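PDB 1JAD: phospholipase C beta, which is represented by its C-terminal region, an elongated, almost wholly helical coiled-coil domain of the phospholipase C beta family, present as two copies. Local coordinates for residues 210-213 and 214-218; 97-100 and 101-105; 227-230 and 231-235. All coordinates share one frame; numbering follows the deposited sequence.

In the fold
After a short helix, 21-24, come helix 28-64 and then helix 75-155, which carries contact 2 (97-105), and helix 161-245, which carries contact 1 (210-218) and, further on, contact 3 (227-235). Each contact closes no more than a helical turn within one helix; the three follow in series, and none nests within or crosses another. Helices 75-155 and 161-245 are successive and run antiparallel, which brings contacts 1 and 2 together although they lie far apart in sequence: their centres are 12 Å apart, and Gln216 packs on Glu103. Contact 3 lies further along, its centre 26 Å from that of contact 1. All three also reach the second subunit.

Contact 1: residues 210-213 and 214-218; sequences EKEG and QLQQE
Glu212 and Gln216 meet across one turn of helix, and the evidence here divides into main-chain bonding, polar side-chain packing and aliphatic contact. The main-chain part is regular: Gln214 N bonds to Glu210 O and Gln217 N to Gly213 O at 3.0 Å each, while between them Leu215 N bonds to Lys211 O and Gln216 N to Glu212 O at 2.9 Å each. This unbroken i to i+4 series shows that the alpha helix passes through Gly213 without a break.

Among the polar side chains, the carboxylate of Glu212 and the amide of Gln216 are neighbours but do not lie flat on one another, their planes being turned 65° apart. Glu212 runs out extended with its CG opposite the backbone N (chi1 175°), whereas the CG of Gln216 lies beside its own N and leans back over the preceding turn. The two chains therefore converge, Glu212 CG coming within 3.7 Å of Gln216 CD. Gln216 CG also presses on Glu212 O at 3.1 Å. The carboxylate, though buried, is held at both oxygens: OE1 is hydrogen-bonded to Thr110 OG1, and OE2 to Gln194 NE2 of the second subunit, which probably fixes its rotation.

The aliphatic contact is lighter. Lys211 bends at chi2 (62°), which turns its chain along the helix until CE lies 4.1 Å from Leu215 CG. A carbon also meets a carbonyl: Gln214 CG lies 3.4 Å from Glu210 O.

This part of helix 161-245 packs against the antiparallel helix 75-155. Glu212, Leu215 and Gln216 all rest on Ala106, and Leu215 also touches Gln109, while Gln216 reaches Gln194 of the second subunit, so one face of the turn joins a helix pair within the chain to the other copy of the protein.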
loop_
_atom_site.group_PDB
_atom_site.type_symbol
_atom_site.label_atom_id
_atom_site.label_comp_id
_atom_site.label_asym_id
_atom_site.label_seq_id
_atom_site.Cartn_x
_atom_site.Cartn_y
_atom_site.Cartn_z
ATOM N N GLU A 210 12.538 -0.899 -4.839
ATOM C CA GLU A 210 13.956 -0.781 -5.121
ATOM C C GLU A 210 14.408 -2.114 -5.725
ATOM O O GLU A 210 15.183 -2.147 -6.675
ATOM C CB GLU A 210 14.673 -0.490 -3.807
ATOM C CG GLU A 210 16.111 -0.082 -3.911
ATOM C CD GLU A 210 16.666 0.281 -2.550
ATOM O OE1 GLU A 210 16.112 1.215 -1.916
ATOM O OE2 GLU A 210 17.644 -0.374 -2.116
ATOM N N LYS A 211 13.907 -3.211 -5.170
ATOM C CA LYS A 211 14.232 -4.543 -5.670
ATOM C C LYS A 211 13.732 -4.650 -7.121
ATOM O O LYS A 211 14.499 -4.983 -8.035
ATOM C CB LYS A 211 13.558 -5.602 -4.792
ATOM C CG LYS A 211 13.598 -7.032 -5.318
ATOM C CD LYS A 211 15.013 -7.562 -5.461
ATOM C CE LYS A 211 15.004 -9.021 -5.921
ATOM N NZ LYS A 211 16.364 -9.569 -6.214
ATOM N N GLU A 212 12.454 -4.348 -7.337
ATOM C CA GLU A 212 11.908 -4.418 -8.681
ATOM C C GLU A 212 12.754 -3.572 -9.616
ATOM O O GLU A 212 13.064 -3.987 -10.738
ATOM C CB GLU A 212 10.473 -3.910 -8.705
ATOM C CG GLU A 212 9.875 -3.850 -10.097
ATOM C CD GLU A 212 8.529 -3.155 -10.105
ATOM O OE1 GLU A 212 7.611 -3.616 -9.402
ATOM O OE2 GLU A 212 8.384 -2.138 -10.809
ATOM N N GLY A 213 13.130 -2.386 -9.149
ATOM C CA GLY A 213 13.949 -1.499 -9.955
ATOM C C GLY A 213 15.220 -2.178 -10.424
ATOM O O GLY A 213 15.636 -2.040 -11.580
ATOM N N GLN A 214 15.845 -2.935 -9.532
ATOM C CA GLN A 214 17.077 -3.606 -9.889
ATOM C C GLN A 214 16.839 -4.775 -10.838
ATOM O O GLN A 214 17.628 -4.999 -11.762
ATOM C CB GLN A 214 17.811 -4.025 -8.616
ATOM C CG GLN A 214 18.323 -2.807 -7.838
ATOM C CD GLN A 214 18.807 -3.141 -6.436
ATOM O OE1 GLN A 214 19.276 -2.264 -5.701
ATOM N NE2 GLN A 214 18.685 -4.411 -6.053
ATOM N N LEU A 215 15.750 -5.509 -10.631
ATOM C CA LEU A 215 15.438 -6.621 -11.522
ATOM C C LEU A 215 15.269 -6.068 -12.929
ATOM O O LEU A 215 15.982 -6.473 -13.854
ATOM C CB LEU A 215 14.156 -7.331 -11.089
ATOM C CG LEU A 215 14.271 -8.348 -9.949
ATOM C CD1 LEU A 215 12.889 -8.881 -9.580
ATOM C CD2 LEU A 215 15.177 -9.497 -10.385
ATOM N N GLN A 216 14.341 -5.126 -13.085
ATOM C CA GLN A 216 14.088 -4.517 -14.385
ATOM C C GLN A 216 15.393 -4.024 -15.017
ATOM O O GLN A 216 15.661 -4.261 -16.199
ATOM C CB GLN A 216 13.076 -3.378 -14.224
ATOM C CG GLN A 216 11.803 -3.866 -13.557
ATOM C CD GLN A 216 10.674 -2.860 -13.574
ATOM O OE1 GLN A 216 10.825 -1.725 -13.117
ATOM N NE2 GLN A 216 9.518 -3.281 -14.092
ATOM N N GLN A 217 16.206 -3.352 -14.211
ATOM C CA GLN A 217 17.500 -2.846 -14.644
ATOM C C GLN A 217 18.298 -3.995 -15.254
ATOM O O GLN A 217 18.828 -3.886 -16.361
ATOM C CB GLN A 217 18.229 -2.280 -13.426
ATOM C CG GLN A 217 19.636 -1.760 -13.650
ATOM C CD GLN A 217 20.200 -1.130 -12.377
ATOM O OE1 GLN A 217 20.242 -1.771 -11.317
ATOM N NE2 GLN A 217 20.631 0.129 -12.473
ATOM N N GLU A 218 18.377 -5.098 -14.516
ATOM C CA GLU A 218 19.090 -6.288 -14.963
ATOM C C GLU A 218 18.511 -6.873 -16.260
ATOM O O GLU A 218 19.246 -7.272 -17.160
ATOM C CB GLU A 218 19.065 -7.329 -13.845
ATOM C CG GLU A 218 20.092 -7.059 -12.751
ATOM C CD GLU A 218 19.807 -7.798 -11.453
ATOM O OE1 GLU A 218 19.432 -8.992 -11.507
ATOM O OE2 GLU A 218 19.980 -7.179 -10.374
#

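Contact 2: residues 97-100 and 101-105; sequences GIRR and RKEQH
Arg99 and Glu103 cross at a slant, with the guanidinium and carboxylate planes 67° apart, so they do not form the flat, two-pronged type of salt bridge. A single bond joins the two side chains: Arg99 NH1 gives a hydrogen to Glu103 OE2 at 2.9 Å. The carboxylate oxygen sits at the edge of the guanidinium and in its plane, whereas the nitrogen approaches on the syn side of the carboxylate but tilted 34° out of that plane. A bend at chi3 of Arg99 (63°) folds the guanidinium back toward the following turn. Glu103 OE2 also lies close to the aliphatic part of the arginine, 3.4 Å from Arg99 CG. The other terminal nitrogen, Arg99 NH2, forms salt bridges with Asp96 and with Glu133 of the second subunit, so this buried cation is shared among three carboxylates.

Ile98 and Lys102 are oriented differently, side by side and pointing the same way. Ile98 CG2 is 4.0 Å from Lys102 CE, and Lys102 CG presses on Ile98 O at 3.0 Å. The lysine's ammonium end continues to Glu222, with which it forms a salt bridge.

Behind these side chains the backbone is helical: Lys102 N bonds to Ile98 O at 2.8 Å and Glu103 N to Arg99 O at 3.0 Å. Arg101 forms a salt bridge with Glu40 of helix 28-64, while its carbonyl oxygen lies 3.3 Å above one face of the His105 ring, toward the rim.

The turn contacts two other helices of the same chain. Arg99, Lys102 and Glu103 touch helix 161-245 at Tyr223, Ala219 and Val220; Arg101, Lys102 and His105 meet helix 28-64 at Glu40, Leu41 and Leu44. The second subunit adds Ile136, packed against Arg99.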
loop_
_atom_site.group_PDB
_atom_site.type_symbol
_atom_site.label_atom_id
_atom_site.label_comp_id
_atom_site.label_asym_id
_atom_site.label_seq_id
_atom_site.Cartn_x
_atom_site.Cartn_y
_atom_site.Cartn_z
ATOM N N GLY A 97 11.926 -10.178 -26.127
ATOM C CA GLY A 97 10.874 -10.926 -25.463
ATOM C C GLY A 97 11.276 -11.366 -24.070
ATOM O O GLY A 97 10.459 -11.323 -23.147
ATOM N N ILE A 98 12.528 -11.800 -23.911
ATOM C CA ILE A 98 13.020 -12.228 -22.610
ATOM C C ILE A 98 13.007 -10.993 -21.714
ATOM O O ILE A 98 12.618 -11.059 -20.544
ATOM C CB ILE A 98 14.468 -12.772 -22.700
ATOM C CG1 ILE A 98 14.516 -13.985 -23.639
ATOM C CG2 ILE A 98 14.972 -13.165 -21.316
ATOM C CD1 ILE A 98 13.651 -15.169 -23.180
ATOM N N ARG A 99 13.420 -9.864 -22.278
ATOM C CA ARG A 99 13.447 -8.611 -21.532
ATOM C C ARG A 99 12.048 -8.297 -21.005
ATOM O O ARG A 99 11.849 -8.107 -19.807
ATOM C CB ARG A 99 13.938 -7.465 -22.430
ATOM C CG ARG A 99 14.004 -6.114 -21.750
ATOM C CD ARG A 99 14.382 -5.016 -22.721
ATOM N NE ARG A 99 13.393 -4.843 -23.790
ATOM C CZ ARG A 99 12.141 -4.424 -23.615
ATOM N NH1 ARG A 99 11.703 -4.124 -22.403
ATOM N NH2 ARG A 99 11.327 -4.298 -24.653
ATOM N N ARG A 100 11.076 -8.263 -21.908
ATOM C CA ARG A 100 9.694 -7.969 -21.535
ATOM C C ARG A 100 9.119 -8.952 -20.525
ATOM O O ARG A 100 8.357 -8.565 -19.650
ATOM C CB ARG A 100 8.803 -7.921 -22.778
ATOM C CG ARG A 100 9.160 -6.803 -23.758
ATOM C CD ARG A 100 8.175 -6.788 -24.906
ATOM N NE ARG A 100 8.079 -8.112 -25.504
ATOM C CZ ARG A 100 6.939 -8.664 -25.904
ATOM N NH1 ARG A 100 5.801 -7.991 -25.764
ATOM N NH2 ARG A 100 6.929 -9.898 -26.412
ATOM N N ARG A 101 9.475 -10.224 -20.638
ATOM C CA ARG A 101 8.959 -11.201 -19.689
ATOM C C ARG A 101 9.640 -10.993 -18.340
ATOM O O ARG A 101 8.970 -11.004 -17.303
ATOM C CB ARG A 101 9.199 -12.634 -20.180
ATOM C CG ARG A 101 8.666 -13.726 -19.236
ATOM C CD ARG A 101 7.196 -13.480 -18.888
ATOM N NE ARG A 101 6.332 -13.527 -20.064
ATOM C CZ ARG A 101 5.774 -14.638 -20.539
ATOM N NH1 ARG A 101 5.983 -15.802 -19.929
ATOM N NH2 ARG A 101 5.027 -14.586 -21.636
ATOM N N LYS A 102 10.966 -10.812 -18.352
ATOM C CA LYS A 102 11.705 -10.582 -17.106
ATOM C C LYS A 102 11.011 -9.455 -16.337
ATOM O O LYS A 102 10.531 -9.648 -15.219
ATOM C CB LYS A 102 13.157 -10.163 -17.380
ATOM C CG LYS A 102 14.096 -11.237 -17.916
ATOM C CD LYS A 102 14.267 -12.378 -16.942
ATOM C CE LYS A 102 15.360 -13.335 -17.387
ATOM N NZ LYS A 102 16.713 -12.705 -17.391
ATOM N N GLU A 103 10.957 -8.278 -16.952
ATOM C CA GLU A 103 10.322 -7.132 -16.324
ATOM C C GLU A 103 8.898 -7.446 -15.879
ATOM O O GLU A 103 8.436 -6.950 -14.852
ATOM C CB GLU A 103 10.347 -5.944 -17.284
ATOM C CG GLU A 103 11.767 -5.515 -17.606
ATOM C CD GLU A 103 11.833 -4.223 -18.369
ATOM O OE1 GLU A 103 11.394 -3.192 -17.814
ATOM O OE2 GLU A 103 12.317 -4.237 -19.521
ATOM N N GLN A 104 8.213 -8.293 -16.637
ATOM C CA GLN A 104 6.848 -8.678 -16.300
ATOM C C GLN A 104 6.925 -9.459 -14.989
ATOM O O GLN A 104 6.054 -9.330 -14.130
ATOM C CB GLN A 104 6.261 -9.568 -17.403
ATOM C CG GLN A 104 4.747 -9.499 -17.573
ATOM C CD GLN A 104 4.002 -9.394 -16.260
ATOM O OE1 GLN A 104 4.004 -8.338 -15.614
ATOM N NE2 GLN A 104 3.365 -10.491 -15.845
ATOM N N HIS A 105 7.969 -10.276 -14.836
ATOM C CA HIS A 105 8.148 -11.048 -13.608
ATOM C C HIS A 105 8.422 -10.079 -12.450
ATOM O O HIS A 105 7.990 -10.301 -11.312
ATOM C CB HIS A 105 9.322 -12.033 -13.713
ATOM C CG HIS A 105 9.099 -13.167 -14.665
ATOM N ND1 HIS A 105 7.910 -13.863 -14.736
ATOM C CD2 HIS A 105 9.947 -13.790 -15.519
ATOM C CE1 HIS A 105 8.034 -14.861 -15.596
ATOM N NE2 HIS A 105 9.261 -14.838 -16.084
#

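Contact 3: residues 227-230 and 231-235; sequences LKTL and TVEVQ
Leu230 and Val234 touch through their methyl groups, Leu230 CD1 lying 4.0 Å from Val234 CG1. Leu230 is the residue most covered by this local contact; its CG stands opposite the backbone N (chi1 176°), sending the branched end into the apolar side of the helix. The valine also leans on the backbone, with its CG2 3.2 Å from Leu230 O. That carbonyl receives only a weak hydrogen bond from Val234 N, at 3.3 Å.

Thr229 carries the polar half. Its carbonyl oxygen accepts two backbone donors, Glu233 N at 3.1 Å in a nearly straight bond (173° at the hydrogen) and Val232 N at 3.0 Å in a more bent one. Its hydroxyl gives a short hydrogen bond of 2.5 Å from Thr229 OG1 to Glu233 OE2, meeting the carboxylate oxygen almost end-on to its C-O bond. With chi1 at 55°, OG1 lies between the backbone N and the carbonyl carbon, where it is also hydrogen-bonded to Lys226 O. Both partners are acceptors, so they probably compete for one hydroxyl proton.

Thr231, third in extent of coverage, lies where the helix is distorted. Its N is 4.4 Å from Leu227 O, too far for the usual i to i+4 hydrogen bond, and the N-H groups of Val232, Glu233 and Val234 turn to Thr229 O and Leu230 O. The irregular pattern is evidence of a local loosening of the turn, within a helix that nevertheless continues.

In the bundle, this part of helix 161-245 rests on helix 75-155: Leu230 and Val234 both pack on Ile88, Leu227 on Glu92 and Gln235 on Glu84. Beyond the chain, Thr231 touches Ile176 of the second subunit, and Leu227 and Lys228 touch Val180 of the same neighbour.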
loop_
_atom_site.group_PDB
_atom_site.type_symbol
_atom_site.label_atom_id
_atom_site.label_comp_id
_atom_site.label_asym_id
_atom_site.label_seq_id
_atom_site.Cartn_x
_atom_site.Cartn_y
_atom_site.Cartn_z
ATOM N N LEU A 227 22.268 -8.262 -27.607
ATOM C CA LEU A 227 22.150 -7.589 -28.896
ATOM C C LEU A 227 23.498 -7.170 -29.502
ATOM O O LEU A 227 23.674 -7.186 -30.718
ATOM C CB LEU A 227 21.240 -6.365 -28.746
ATOM C CG LEU A 227 20.624 -5.802 -30.024
ATOM C CD1 LEU A 227 19.704 -6.859 -30.615
ATOM C CD2 LEU A 227 19.830 -4.535 -29.729
ATOM N N LYS A 228 24.447 -6.802 -28.650
ATOM C CA LYS A 228 25.764 -6.363 -29.101
ATOM C C LYS A 228 26.621 -7.511 -29.641
ATOM O O LYS A 228 27.501 -7.301 -30.477
ATOM C CB LYS A 228 26.469 -5.629 -27.947
ATOM C CG LYS A 228 25.710 -4.357 -27.519
ATOM C CD LYS A 228 26.085 -3.844 -26.126
ATOM C CE LYS A 228 27.522 -3.373 -26.030
ATOM N NZ LYS A 228 27.823 -2.881 -24.658
ATOM N N THR A 229 26.359 -8.723 -29.173
ATOM C CA THR A 229 27.109 -9.880 -29.642
ATOM C C THR A 229 26.323 -10.643 -30.695
ATOM O O THR A 229 26.890 -11.437 -31.441
ATOM C CB THR A 229 27.429 -10.853 -28.498
ATOM O OG1 THR A 229 26.213 -11.233 -27.839
ATOM C CG2 THR A 229 28.391 -10.219 -27.510
ATOM N N LEU A 230 25.017 -10.395 -30.746
ATOM C CA LEU A 230 24.116 -11.054 -31.691
ATOM C C LEU A 230 24.652 -11.194 -33.114
ATOM O O LEU A 230 24.618 -12.285 -33.677
ATOM C CB LEU A 230 22.772 -10.315 -31.737
ATOM C CG LEU A 230 21.699 -10.786 -32.729
ATOM C CD1 LEU A 230 21.277 -12.221 -32.427
ATOM C CD2 LEU A 230 20.505 -9.850 -32.640
ATOM N N THR A 231 25.138 -10.100 -33.697
ATOM C CA THR A 231 25.659 -10.125 -35.066
ATOM C C THR A 231 26.726 -11.191 -35.329
ATOM O O THR A 231 26.759 -11.784 -36.400
ATOM C CB THR A 231 26.239 -8.754 -35.465
ATOM O OG1 THR A 231 25.204 -7.764 -35.426
ATOM C CG2 THR A 231 26.821 -8.812 -36.863
ATOM N N VAL A 232 27.600 -11.422 -34.355
ATOM C CA VAL A 232 28.665 -12.415 -34.483
ATOM C C VAL A 232 28.185 -13.838 -34.186
ATOM O O VAL A 232 28.510 -14.770 -34.915
ATOM C CB VAL A 232 29.856 -12.083 -33.541
ATOM C CG1 VAL A 232 30.853 -13.219 -33.534
ATOM C CG2 VAL A 232 30.542 -10.814 -34.006
ATOM N N GLU A 233 27.414 -14.005 -33.120
ATOM C CA GLU A 233 26.909 -15.326 -32.755
ATOM C C GLU A 233 26.100 -15.976 -33.881
ATOM O O GLU A 233 25.863 -17.186 -33.865
ATOM C CB GLU A 233 26.045 -15.237 -31.489
ATOM C CG GLU A 233 26.792 -14.819 -30.231
ATOM C CD GLU A 233 25.877 -14.732 -29.022
ATOM O OE1 GLU A 233 25.269 -15.759 -28.660
ATOM O OE2 GLU A 233 25.760 -13.637 -28.433
ATOM N N VAL A 234 25.671 -15.174 -34.850
ATOM C CA VAL A 234 24.895 -15.698 -35.963
ATOM C C VAL A 234 25.763 -15.967 -37.182
ATOM O O VAL A 234 25.699 -17.048 -37.762
ATOM C CB VAL A 234 23.743 -14.743 -36.354
ATOM C CG1 VAL A 234 22.747 -14.650 -35.217
ATOM C CG2 VAL A 234 24.289 -13.371 -36.693
ATOM N N GLN A 235 26.577 -14.989 -37.564
ATOM C CA GLN A 235 27.456 -15.148 -38.717
ATOM C C GLN A 235 28.295 -16.408 -38.540
ATOM O O GLN A 235 28.594 -17.102 -39.514
ATOM C CB GLN A 235 28.360 -13.925 -38.870
ATOM C CG GLN A 235 27.598 -12.630 -39.092
ATOM C CD GLN A 235 28.510 -11.435 -39.279
ATOM O OE1 GLN A 235 29.360 -11.156 -38.439
ATOM N NE2 GLN A 235 28.330 -10.719 -40.382
#